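Local structure of multicopper oxidase (Uncultured bacterium, 4E9X) at residues 4-8 with 304-308; 21-25 with 147-153; 96-100 with 216-220; 141-145 with 193-197; 245-251 with 269-275. The protein probably oxidises small substrates at a mononuclear copper and passes the electrons to a copper cluster that reduces dioxygen to water. One frame throughout, in Å; residues are numbered along the deposited sequence.

Interaction 1: 4-8 with 304-308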
# COMPACT_ATOMS: atom_id res chain seq x y z
N ARG A 4 -22.72 25.57 -14.30
CA ARG A 4 -21.62 25.34 -15.23
C ARG A 4 -21.93 24.09 -16.02
O ARG A 4 -22.00 23.03 -15.44
CB ARG A 4 -20.27 25.27 -14.52
CG ARG A 4 -20.00 26.51 -13.67
CD ARG A 4 -18.54 26.58 -13.30
NE ARG A 4 -18.33 27.73 -12.40
CZ ARG A 4 -18.04 28.94 -12.91
NH1 ARG A 4 -17.92 29.14 -14.22
NH2 ARG A 4 -17.86 29.96 -12.10
N GLU A 5 -22.12 24.29 -17.31
CA GLU A 5 -22.52 23.22 -18.22
C GLU A 5 -21.43 22.95 -19.24
O GLU A 5 -20.95 23.90 -19.87
CB GLU A 5 -23.82 23.66 -18.94
CG GLU A 5 -24.30 22.59 -19.91
CD GLU A 5 -25.72 22.78 -20.36
OE1 GLU A 5 -26.36 23.77 -19.92
OE2 GLU A 5 -26.25 21.96 -21.15
N PHE A 6 -21.10 21.69 -19.41
CA PHE A 6 -20.02 21.22 -20.25
C PHE A 6 -20.47 20.17 -21.23
O PHE A 6 -21.33 19.37 -20.86
CB PHE A 6 -18.90 20.61 -19.37
CG PHE A 6 -18.44 21.63 -18.33
CD1 PHE A 6 -17.95 22.87 -18.68
CD2 PHE A 6 -18.48 21.33 -17.00
CE1 PHE A 6 -17.51 23.79 -17.76
CE2 PHE A 6 -18.06 22.26 -16.05
CZ PHE A 6 -17.57 23.52 -16.41
N ASP A 7 -19.87 20.15 -22.41
CA ASP A 7 -20.21 19.13 -23.40
C ASP A 7 -18.96 18.24 -23.57
O ASP A 7 -17.89 18.78 -23.88
CB ASP A 7 -20.63 19.70 -24.74
CG ASP A 7 -21.96 20.41 -24.72
OD1 ASP A 7 -22.96 19.86 -24.16
OD2 ASP A 7 -22.12 21.54 -25.27
N MET A 8 -19.08 16.95 -23.29
CA MET A 8 -17.91 16.09 -23.39
C MET A 8 -18.19 14.98 -24.39
O MET A 8 -19.36 14.60 -24.56
CB MET A 8 -17.52 15.53 -22.02
CG MET A 8 -16.21 14.72 -21.99
SD MET A 8 -15.90 14.17 -20.27
CE MET A 8 -16.88 15.49 -19.53
N GLY A 304 -9.10 30.06 -14.74
CA GLY A 304 -10.49 30.27 -14.30
C GLY A 304 -11.30 28.97 -14.35
O GLY A 304 -10.88 27.86 -14.72
N TYR A 305 -12.54 29.13 -13.88
CA TYR A 305 -13.38 27.94 -13.85
C TYR A 305 -13.82 27.53 -15.24
O TYR A 305 -13.98 28.41 -16.10
CB TYR A 305 -14.61 28.20 -12.94
CG TYR A 305 -14.11 28.53 -11.53
CD1 TYR A 305 -13.34 27.59 -10.86
CD2 TYR A 305 -14.38 29.75 -10.89
CE1 TYR A 305 -12.85 27.85 -9.58
CE2 TYR A 305 -13.91 30.01 -9.60
CZ TYR A 305 -13.14 29.04 -8.96
OH TYR A 305 -12.64 29.25 -7.68
N GLY A 306 -14.04 26.25 -15.45
CA GLY A 306 -14.49 25.74 -16.73
C GLY A 306 -13.92 24.37 -17.01
O GLY A 306 -13.44 23.68 -16.09
N MET A 307 -13.97 23.96 -18.27
CA MET A 307 -13.46 22.66 -18.72
C MET A 307 -12.37 22.93 -19.75
O MET A 307 -12.54 23.73 -20.71
CB MET A 307 -14.55 21.73 -19.23
CG MET A 307 -13.92 20.47 -19.91
SD MET A 307 -15.26 19.43 -20.62
CE MET A 307 -15.74 18.56 -19.18
N PHE A 308 -11.20 22.31 -19.58
CA PHE A 308 -10.02 22.62 -20.36
C PHE A 308 -9.44 21.37 -20.98
O PHE A 308 -9.04 20.42 -20.30
CB PHE A 308 -8.89 23.26 -19.48
CG PHE A 308 -9.35 24.53 -18.82
CD1 PHE A 308 -9.00 25.75 -19.41
CD2 PHE A 308 -10.10 24.49 -17.66
CE1 PHE A 308 -9.42 26.94 -18.84
CE2 PHE A 308 -10.54 25.70 -17.13
CZ PHE A 308 -10.19 26.91 -17.71
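F6 lays its ring against M307 where two sheets of a cupredoxin beta-sandwich face each other: strand 4-8 belongs to one sheet, and strand 306-308 borders the other. The strand axes approach to 7.7 Å and lie 25° from parallel, a spacing of packed layers rather than hydrogen-bonded neighbours, so side chains do the joining.

The aromatic contacts centre on F6. M307 CB sits over one face of its ring, 4.0 Å from the centroid and displaced toward the rim, a CH-pi contact. With CG anti to the backbone N (chi1 170°), the methionine carries its SD toward F6 CB, obliquely 5.3 Å from the same centroid, a Met-aromatic contact. The long, pliable thioether suits packing between layers, where I37 touches both F6 and M307. The ring also reaches the backbone, F6 CE1 lying 3.6 Å from M307 N. G306 has backbone angles that would press any CB into the carbonyl O of Y305.

A second kind of contact sets a cation's flat face against an aliphatic carbon. R4 is extended from CG to NE, crossing to Y305 while NE forms a salt bridge with D43; the Y305 hydroxyl is hydrogen-bonded to D125. The guanidinium and phenol planes differ by 45°, and Y305 CB stands over the centre of the guanidinium, 3.5 Å from R4 CZ.

Interaction 2: 21-25 with 147-153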
# COMPACT_ATOMS: atom_id res chain seq x y z
N LEU A 21 5.58 2.42 -27.83
CA LEU A 21 4.31 1.93 -27.33
C LEU A 21 3.24 2.98 -27.64
O LEU A 21 3.08 3.99 -26.95
CB LEU A 21 4.35 1.66 -25.83
CG LEU A 21 2.99 1.12 -25.34
CD1 LEU A 21 2.73 -0.25 -25.94
CD2 LEU A 21 2.92 1.09 -23.79
N ASP A 22 2.47 2.69 -28.69
CA ASP A 22 1.23 3.38 -29.05
C ASP A 22 0.06 2.59 -28.48
O ASP A 22 0.10 1.36 -28.56
CB ASP A 22 1.13 3.42 -30.58
CG ASP A 22 2.29 4.30 -31.07
OD1 ASP A 22 2.53 5.37 -30.50
OD2 ASP A 22 2.99 3.85 -32.02
N TYR A 23 -0.94 3.23 -27.92
CA TYR A 23 -1.96 2.51 -27.15
C TYR A 23 -3.34 2.99 -27.57
O TYR A 23 -3.59 4.20 -27.60
CB TYR A 23 -1.70 2.75 -25.65
CG TYR A 23 -2.04 1.54 -24.80
CD1 TYR A 23 -1.01 0.67 -24.42
CD2 TYR A 23 -3.32 1.24 -24.35
CE1 TYR A 23 -1.21 -0.46 -23.65
CE2 TYR A 23 -3.55 0.10 -23.58
CZ TYR A 23 -2.52 -0.73 -23.24
OH TYR A 23 -2.77 -1.84 -22.43
N LYS A 24 -4.24 2.08 -27.90
CA LYS A 24 -5.64 2.41 -28.20
C LYS A 24 -6.38 2.68 -26.90
O LYS A 24 -6.37 1.86 -25.97
CB LYS A 24 -6.33 1.28 -28.96
CG LYS A 24 -5.83 1.09 -30.39
CD LYS A 24 -6.85 0.26 -31.14
CE LYS A 24 -6.71 0.25 -32.64
NZ LYS A 24 -5.80 1.10 -33.38
N VAL A 25 -7.01 3.83 -26.82
CA VAL A 25 -7.66 4.29 -25.62
C VAL A 25 -9.06 4.81 -25.95
O VAL A 25 -9.40 5.04 -27.11
CB VAL A 25 -6.86 5.38 -24.87
CG1 VAL A 25 -5.51 4.75 -24.39
CG2 VAL A 25 -6.66 6.63 -25.70
N TRP A 147 0.07 0.20 -17.83
CA TRP A 147 -0.31 -0.19 -19.19
C TRP A 147 0.17 -1.62 -19.44
O TRP A 147 1.22 -2.00 -18.98
CB TRP A 147 0.31 0.71 -20.26
CG TRP A 147 0.02 2.17 -19.98
CD1 TRP A 147 0.78 2.98 -19.16
CD2 TRP A 147 -1.05 2.96 -20.45
NE1 TRP A 147 0.22 4.25 -19.10
CE2 TRP A 147 -0.90 4.26 -19.89
CE3 TRP A 147 -2.15 2.67 -21.30
CZ2 TRP A 147 -1.81 5.30 -20.16
CZ3 TRP A 147 -3.02 3.74 -21.54
CH2 TRP A 147 -2.87 5.02 -20.99
N GLU A 148 -0.63 -2.36 -20.21
CA GLU A 148 -0.30 -3.76 -20.55
C GLU A 148 -0.02 -3.83 -22.04
O GLU A 148 -0.97 -3.77 -22.84
CB GLU A 148 -1.49 -4.65 -20.21
CG GLU A 148 -1.78 -4.60 -18.71
CD GLU A 148 -3.14 -5.08 -18.32
OE1 GLU A 148 -3.84 -5.56 -19.24
OE2 GLU A 148 -3.58 -5.01 -17.16
N SER A 149 1.23 -3.91 -22.47
CA SER A 149 1.51 -3.79 -23.90
C SER A 149 0.84 -4.87 -24.74
O SER A 149 0.57 -4.58 -25.93
CB SER A 149 3.04 -3.80 -24.15
OG SER A 149 3.61 -5.05 -23.87
N ALA A 150 0.57 -6.04 -24.17
CA ALA A 150 -0.03 -7.08 -25.03
C ALA A 150 -1.40 -6.70 -25.57
O ALA A 150 -1.85 -7.28 -26.56
CB ALA A 150 -0.17 -8.37 -24.24
N VAL A 151 -2.07 -5.80 -24.87
CA VAL A 151 -3.43 -5.43 -25.35
C VAL A 151 -3.47 -4.02 -25.87
O VAL A 151 -4.58 -3.43 -25.98
CB VAL A 151 -4.48 -5.66 -24.25
CG1 VAL A 151 -4.39 -7.14 -23.89
CG2 VAL A 151 -4.31 -4.75 -23.02
N ALA A 152 -2.33 -3.44 -26.22
CA ALA A 152 -2.33 -2.07 -26.71
C ALA A 152 -3.25 -1.84 -27.90
O ALA A 152 -3.82 -0.74 -28.07
CB ALA A 152 -0.90 -1.65 -27.09
N ASP A 153 -3.33 -2.82 -28.78
CA ASP A 153 -3.95 -2.57 -30.10
C ASP A 153 -5.34 -3.18 -30.18
O ASP A 153 -5.86 -3.32 -31.31
CB ASP A 153 -3.16 -3.14 -31.28
CG ASP A 153 -3.51 -2.58 -32.66
OD1 ASP A 153 -4.17 -1.52 -32.80
OD2 ASP A 153 -3.11 -3.22 -33.69
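The Y23 ring wedged between W147 and A152 makes this a buried, mostly apolar contact between domains, with polar bonds at its margins: strand 21-25 belongs to the first copper-oxidase domain and the loop 147-153 to the second. W147 presents the edge of its six-membered ring to one face of Y23, an edge-to-face pair with centroids 4.9 Å apart and planes at 65°. Over the opposite face lies A152, whose CA is 3.7 Å from the Y23 centroid; a residue as small as alanine lets the loop backbone come this close. L21 CD1 extends the apolar surface, 4.1 Å from A152 CB.

The loop, with a short 3-10 turn at 149-150, folds over a strand of the first cupredoxin domain. Y23 OH donates to E148 O at 2.7 Å from above the carbonyl plane, while V151 N reaches the same oxygen from the other face, so the tyrosine helps fix the turn. K24 N gives a nearly straight bond, 168° at the hydrogen, to A152 O at 2.9 Å. R116 donates to both K24 O and V151 O. At the outer margin K24 NZ forms a salt bridge with D153 OD1 at 3.1 Å.

Interaction 3: 96-100 with 216-220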
# COMPACT_ATOMS: atom_id res chain seq x y z
N ASP A 96 -20.81 20.08 -3.98
CA ASP A 96 -20.79 20.47 -2.59
C ASP A 96 -19.63 19.81 -1.88
O ASP A 96 -19.34 20.18 -0.75
CB ASP A 96 -22.09 20.20 -1.85
CG ASP A 96 -22.68 18.84 -2.01
OD1 ASP A 96 -22.03 17.89 -2.47
OD2 ASP A 96 -23.89 18.72 -1.66
N ARG A 97 -18.95 18.87 -2.47
CA ARG A 97 -17.75 18.22 -1.89
C ARG A 97 -16.50 18.88 -2.45
O ARG A 97 -16.32 18.89 -3.66
CB ARG A 97 -17.78 16.70 -2.19
CG ARG A 97 -16.37 16.03 -1.90
CD ARG A 97 -16.03 16.04 -0.45
NE ARG A 97 -15.30 14.81 -0.14
CZ ARG A 97 -14.06 14.53 -0.50
NH1 ARG A 97 -13.30 15.37 -1.19
NH2 ARG A 97 -13.56 13.36 -0.13
N ILE A 98 -15.66 19.43 -1.59
CA ILE A 98 -14.51 20.18 -2.07
C ILE A 98 -13.35 19.25 -2.39
O ILE A 98 -13.22 18.11 -1.95
CB ILE A 98 -14.11 21.20 -0.98
CG1 ILE A 98 -13.63 20.53 0.32
CG2 ILE A 98 -15.24 22.17 -0.70
CD1 ILE A 98 -13.24 21.45 1.47
N GLY A 99 -12.40 19.85 -3.13
CA GLY A 99 -11.03 19.31 -3.21
C GLY A 99 -10.71 18.64 -4.52
O GLY A 99 -11.38 18.78 -5.55
N THR A 100 -9.65 17.81 -4.45
CA THR A 100 -9.19 17.06 -5.57
C THR A 100 -10.08 15.82 -5.78
O THR A 100 -9.93 14.81 -5.06
CB THR A 100 -7.76 16.58 -5.33
OG1 THR A 100 -6.95 17.72 -4.99
CG2 THR A 100 -7.18 15.92 -6.58
N ASP A 216 -7.77 12.47 -0.25
CA ASP A 216 -9.01 12.37 -1.06
C ASP A 216 -9.71 13.74 -1.14
O ASP A 216 -10.94 13.83 -1.21
CB ASP A 216 -9.95 11.31 -0.51
CG ASP A 216 -9.30 9.89 -0.57
OD1 ASP A 216 -8.27 9.72 -1.26
OD2 ASP A 216 -9.88 9.04 0.13
N GLY A 217 -8.90 14.81 -1.19
CA GLY A 217 -9.42 16.17 -1.36
C GLY A 217 -9.83 16.87 -0.08
O GLY A 217 -10.07 18.07 -0.14
N LEU A 218 -9.85 16.19 1.06
CA LEU A 218 -10.29 16.86 2.31
C LEU A 218 -9.08 17.13 3.18
O LEU A 218 -8.16 16.31 3.29
CB LEU A 218 -11.29 15.98 3.06
CG LEU A 218 -12.65 15.89 2.37
CD1 LEU A 218 -13.58 14.91 3.08
CD2 LEU A 218 -13.33 17.27 2.31
N PRO A 219 -9.05 18.31 3.81
CA PRO A 219 -7.85 18.72 4.52
C PRO A 219 -7.65 17.95 5.81
O PRO A 219 -8.59 17.78 6.62
CB PRO A 219 -8.11 20.21 4.84
CG PRO A 219 -9.63 20.31 4.84
CD PRO A 219 -10.10 19.36 3.78
N LEU A 220 -6.42 17.51 6.04
CA LEU A 220 -6.10 16.77 7.26
C LEU A 220 -6.02 17.73 8.43
O LEU A 220 -5.40 18.81 8.36
CB LEU A 220 -4.75 16.09 7.09
CG LEU A 220 -4.70 14.94 6.04
CD1 LEU A 220 -3.26 14.52 5.87
CD2 LEU A 220 -5.54 13.77 6.47
O HOH W 1 -7.98 18.97 -2.28
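R97 grips the carbonyl of D216 with both terminal nitrogens, NH1 to D216 O at 2.8 Å and NH2 to D216 O at 2.9 Å, the oxygen lying almost in the guanidinium plane; the chain, bent at chi2 and chi3, brings the guanidinium round to the turn. NH1 also donates to I98 O at 2.8 Å, tying the arginine to its own loop. These bonds fix the rotation of the guanidinium, and L218 covers one face, its CG 3.5 Å from R97 CZ. The CD2 branch of L218 continues to I98, 3.8 Å from I98 CG1.

Beside the arginine two glycines meet. D216 and G217, both with left-handed backbone angles, form the type I' turn of the beta hairpin joining strands 210-215 and 218-226, in which glycine is well placed at the second corner. A CB on G217 would collide with T100 N and R97 NH1; one on G99 would run into G217 O, which instead accepts a CA-H...O contact from G99 CA at 3.4 Å. A water bridges T100 N and G217 O.

Farther out, R97 NE forms a salt bridge with D209 of the second subunit. The D216 carboxylate accepts from R236 N of its own chain and from D227 N and T228 N of the second subunit.

Interaction 4: 141-145 with 193-197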
# COMPACT_ATOMS: atom_id res chain seq x y z
N ILE A 141 -1.04 18.61 -11.34
CA ILE A 141 -1.81 17.35 -11.33
C ILE A 141 -0.94 16.24 -11.83
O ILE A 141 -0.39 16.34 -12.93
CB ILE A 141 -3.08 17.52 -12.18
CG1 ILE A 141 -4.14 18.34 -11.38
CG2 ILE A 141 -3.67 16.18 -12.66
CD1 ILE A 141 -5.32 18.82 -12.20
N MET A 142 -0.85 15.15 -11.07
CA MET A 142 -0.11 13.94 -11.44
C MET A 142 -1.00 12.71 -11.32
O MET A 142 -1.28 12.23 -10.20
CB MET A 142 1.13 13.73 -10.55
CG MET A 142 2.18 14.85 -10.79
SD MET A 142 3.72 14.37 -10.03
CE MET A 142 4.72 15.85 -10.15
N MET A 143 -1.44 12.18 -12.47
CA MET A 143 -2.36 11.02 -12.45
C MET A 143 -1.57 9.81 -12.90
O MET A 143 -1.10 9.75 -14.06
CB MET A 143 -3.52 11.29 -13.43
CG MET A 143 -4.27 12.59 -13.07
SD MET A 143 -5.84 12.83 -13.95
CE MET A 143 -6.88 11.65 -13.08
N MET A 144 -1.36 8.87 -12.00
CA MET A 144 -0.52 7.71 -12.29
C MET A 144 -1.35 6.54 -12.76
O MET A 144 -2.47 6.34 -12.29
CB MET A 144 0.27 7.28 -11.03
CG MET A 144 1.63 7.98 -10.88
SD MET A 144 1.55 9.77 -10.68
CE MET A 144 0.70 9.86 -9.09
N SER A 145 -0.83 5.76 -13.72
CA SER A 145 -1.51 4.57 -14.21
C SER A 145 -0.44 3.64 -14.80
O SER A 145 0.75 3.92 -14.86
CB SER A 145 -2.61 4.89 -15.20
OG SER A 145 -2.09 5.41 -16.41
N PHE A 193 -1.69 14.18 -6.31
CA PHE A 193 -1.44 12.83 -6.82
C PHE A 193 -2.76 12.05 -6.94
O PHE A 193 -3.56 12.10 -6.01
CB PHE A 193 -0.55 12.03 -5.85
CG PHE A 193 0.83 12.61 -5.58
CD1 PHE A 193 1.76 12.78 -6.62
CD2 PHE A 193 1.22 12.90 -4.31
CE1 PHE A 193 3.03 13.26 -6.35
CE2 PHE A 193 2.50 13.42 -4.04
CZ PHE A 193 3.43 13.55 -5.07
N PHE A 194 -2.89 11.31 -8.03
CA PHE A 194 -4.08 10.47 -8.22
C PHE A 194 -3.68 9.05 -8.56
O PHE A 194 -2.85 8.85 -9.48
CB PHE A 194 -4.95 10.97 -9.39
CG PHE A 194 -5.42 12.40 -9.40
CD1 PHE A 194 -6.78 12.68 -9.44
CD2 PHE A 194 -4.52 13.47 -9.42
CE1 PHE A 194 -7.25 14.00 -9.55
CE2 PHE A 194 -4.95 14.78 -9.55
CZ PHE A 194 -6.32 15.03 -9.64
N GLY A 195 -4.31 8.11 -7.86
CA GLY A 195 -4.16 6.70 -8.23
C GLY A 195 -5.20 6.37 -9.32
O GLY A 195 -6.27 5.80 -9.04
N ALA A 196 -4.92 6.76 -10.56
CA ALA A 196 -5.97 6.66 -11.59
C ALA A 196 -6.08 5.25 -12.14
O ALA A 196 -7.18 4.80 -12.42
CB ALA A 196 -5.63 7.64 -12.70
N GLY A 197 -4.97 4.51 -12.29
CA GLY A 197 -4.99 3.14 -12.77
C GLY A 197 -5.01 2.12 -11.64
O GLY A 197 -5.38 2.43 -10.50
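F194 and M143 form the close-packed side of two neighbouring parallel strands, while around F193 the cover is lighter, a sulfur at the ring edge and a methyl. Neither side is open to solvent. The F194 ring carries M143 CG over one face, offset toward the rim, and M143, bent at chi3, sets SD above its centre, 4.5 Å from the centroid, a Met-aromatic contact. I141 CG2 adds to this, 3.6 Å from F194 CE2. W119 and P121 pack against this side.

On the far side, where M203 and F251 pack on F193, M142 lies alongside F193 and points the same way: CG is anti to the carbonyl carbon (chi1 -67°) and the chain then extends, bringing SD to the ring edge, 3.9 Å from F193 CE1. M144 instead folds back until its CE is 4.0 Å from F193 CD1.

The strands belong to the cupredoxin sheet of the second domain, in regular parallel register: F194 N donates to M142 O, and M144 N to F194 O, each at 2.9 Å. The loosest part is the 195-197 end. G195 centres an inverse gamma turn, the A196 N bond to M144 O is weak, and G197 N takes the same oxygen at 3.1 Å. A CB on G197 would clash with S145 CB.

Interaction 5: 245-251 with 269-275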
# COMPACT_ATOMS: atom_id res chain seq x y z
N ASN A 245 15.19 25.23 -2.81
CA ASN A 245 16.46 24.50 -2.89
C ASN A 245 16.86 24.28 -4.33
O ASN A 245 16.64 23.21 -4.92
CB ASN A 245 16.27 23.14 -2.22
CG ASN A 245 17.58 22.36 -2.23
OD1 ASN A 245 18.69 22.91 -2.47
ND2 ASN A 245 17.48 21.05 -1.97
N PRO A 246 17.41 25.31 -4.97
CA PRO A 246 17.64 25.18 -6.43
C PRO A 246 18.58 24.04 -6.79
O PRO A 246 19.68 23.87 -6.24
CB PRO A 246 18.33 26.55 -6.78
CG PRO A 246 17.66 27.48 -5.78
CD PRO A 246 17.66 26.68 -4.48
N GLY A 247 18.19 23.29 -7.80
CA GLY A 247 18.93 22.15 -8.32
C GLY A 247 18.15 21.53 -9.48
O GLY A 247 17.13 22.13 -9.90
N ARG A 248 18.57 20.38 -9.93
CA ARG A 248 17.75 19.53 -10.79
C ARG A 248 17.47 18.28 -9.95
O ARG A 248 18.40 17.50 -9.69
CB ARG A 248 18.42 19.14 -12.10
CG ARG A 248 18.65 20.33 -13.02
CD ARG A 248 19.09 19.95 -14.43
NE ARG A 248 20.36 19.21 -14.47
CZ ARG A 248 21.54 19.79 -14.73
NH1 ARG A 248 21.66 21.10 -14.97
NH2 ARG A 248 22.61 19.02 -14.75
N PHE A 249 16.22 18.14 -9.52
CA PHE A 249 15.86 17.11 -8.56
C PHE A 249 14.80 16.18 -9.13
O PHE A 249 13.65 16.55 -9.33
CB PHE A 249 15.37 17.80 -7.27
CG PHE A 249 16.54 18.33 -6.44
CD1 PHE A 249 17.45 17.46 -5.86
CD2 PHE A 249 16.64 19.70 -6.22
CE1 PHE A 249 18.45 17.96 -5.05
CE2 PHE A 249 17.68 20.20 -5.40
CZ PHE A 249 18.58 19.30 -4.81
N ILE A 250 15.19 14.93 -9.38
CA ILE A 250 14.24 13.96 -9.96
C ILE A 250 13.13 13.70 -8.98
O ILE A 250 13.26 13.84 -7.76
CB ILE A 250 15.05 12.73 -10.39
CG1 ILE A 250 14.38 11.79 -11.39
CG2 ILE A 250 15.49 11.91 -9.20
CD1 ILE A 250 15.33 10.72 -11.93
N PHE A 251 11.97 13.29 -9.51
CA PHE A 251 10.73 13.17 -8.71
C PHE A 251 10.05 11.98 -9.39
O PHE A 251 9.74 12.05 -10.58
CB PHE A 251 9.99 14.49 -8.84
CG PHE A 251 8.67 14.69 -8.03
CD1 PHE A 251 7.96 15.86 -8.19
CD2 PHE A 251 8.17 13.75 -7.12
CE1 PHE A 251 6.79 16.15 -7.49
CE2 PHE A 251 6.99 14.04 -6.47
CZ PHE A 251 6.29 15.18 -6.63
N PRO A 269 7.06 6.59 -14.38
CA PRO A 269 6.58 7.89 -13.86
C PRO A 269 7.72 8.63 -13.22
O PRO A 269 7.95 8.56 -12.00
CB PRO A 269 5.46 7.49 -12.86
CG PRO A 269 5.33 6.01 -12.99
CD PRO A 269 6.67 5.48 -13.45
N ILE A 270 8.46 9.33 -14.09
CA ILE A 270 9.61 10.12 -13.67
C ILE A 270 9.48 11.54 -14.23
O ILE A 270 9.25 11.67 -15.44
CB ILE A 270 10.92 9.52 -14.19
CG1 ILE A 270 11.13 8.07 -13.78
CG2 ILE A 270 12.10 10.43 -13.80
CD1 ILE A 270 12.32 7.39 -14.44
N THR A 271 9.67 12.56 -13.40
CA THR A 271 9.87 13.91 -13.86
C THR A 271 11.10 14.46 -13.15
O THR A 271 11.76 13.73 -12.38
CB THR A 271 8.61 14.77 -13.66
OG1 THR A 271 8.87 16.09 -14.21
CG2 THR A 271 8.22 14.91 -12.21
N VAL A 272 11.44 15.71 -13.45
CA VAL A 272 12.55 16.40 -12.76
C VAL A 272 12.01 17.75 -12.34
O VAL A 272 11.39 18.47 -13.17
CB VAL A 272 13.74 16.59 -13.70
CG1 VAL A 272 14.89 17.32 -13.03
CG2 VAL A 272 14.20 15.26 -14.25
N ILE A 273 12.20 18.10 -11.07
CA ILE A 273 11.97 19.47 -10.59
C ILE A 273 13.17 20.24 -11.07
O ILE A 273 14.28 20.08 -10.52
CB ILE A 273 11.82 19.52 -9.08
CG1 ILE A 273 10.64 18.58 -8.65
CG2 ILE A 273 11.61 20.94 -8.65
CD1 ILE A 273 10.68 18.27 -7.17
N GLU A 274 12.98 21.07 -12.10
CA GLU A 274 14.05 21.86 -12.71
C GLU A 274 13.91 23.28 -12.23
O GLU A 274 12.90 23.95 -12.53
CB GLU A 274 13.87 21.88 -14.22
CG GLU A 274 14.21 20.55 -14.94
CD GLU A 274 14.05 20.70 -16.43
OE1 GLU A 274 13.54 21.74 -16.93
OE2 GLU A 274 14.39 19.74 -17.14
N TYR A 275 14.91 23.78 -11.50
CA TYR A 275 14.84 25.19 -11.11
C TYR A 275 15.43 26.09 -12.21
O TYR A 275 16.50 25.79 -12.80
CB TYR A 275 15.60 25.48 -9.83
CG TYR A 275 14.95 25.06 -8.51
CD1 TYR A 275 14.79 23.70 -8.17
CD2 TYR A 275 14.56 26.02 -7.62
CE1 TYR A 275 14.20 23.37 -6.94
CE2 TYR A 275 14.02 25.72 -6.39
CZ TYR A 275 13.83 24.38 -6.06
OH TYR A 275 13.33 24.09 -4.82
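Y275 turns its CG anti to the carbonyl carbon (chi1 -76°), which swings the ring beneath N245 and P246 of the incoming loop. P246 CA then stands over the ring centre, 3.4 Å from the centroid, a close CH-pi contact, and N245 N donates to Y275 OH at 3.0 Å; the hydroxyl is also hydrogen-bonded to H208. F251 takes the other course: with CG anti to the backbone N (chi1 -176°), F251 CD1 lies 3.8 Å from I273 CD1. On the other side of the sheet I250 CG1 meets I270 CG2 at 3.6 Å. Aromatics gather on the F251 side, branched I250 and V272 on the other.

F249 and I273 exchange two antiparallel backbone bonds, F249 N to I273 O at 2.9 Å and I273 N to F249 O at 2.7 Å; F251 and T271 form the next hydrogen-bonded pair. A CB on G247 would strike the F249 ring.

R248 leaves the sheet for a salt bridge with D281, and N245 ND2 bonds H65 O of the third subunit. The I250 side chain lies about 4 Å from a copper and touches H206, which with H252 binds one: this is a cupredoxin strand pair beside a copper site near a subunit interface, as in two-domain laccases.

In the fold
Interaction 4 lies about 5 Å from the chain centre and ties its neighbours together. F193 CZ packs on F251 CZ at 3.6 Å, joining it to interaction 5, while T100 CG2 of interaction 3 touches F194 CZ at 3.3 Å. Interactions 2 and 4 adjoin in sequence, their centres about 18 Å apart; interactions 2 and 3 lie on opposite sides of the chain centre, their centres about 33 Å apart, and each bridges the two domains. Interaction 1 encloses all the others along the chain. The side chain of its M8 is about 11 Å from a copper and that of V25 in interaction 2 about 10 Å, whereas the I250 side chain of interaction 5 lies about 4 Å from one. Interactions 3 and 5 also meet other subunits.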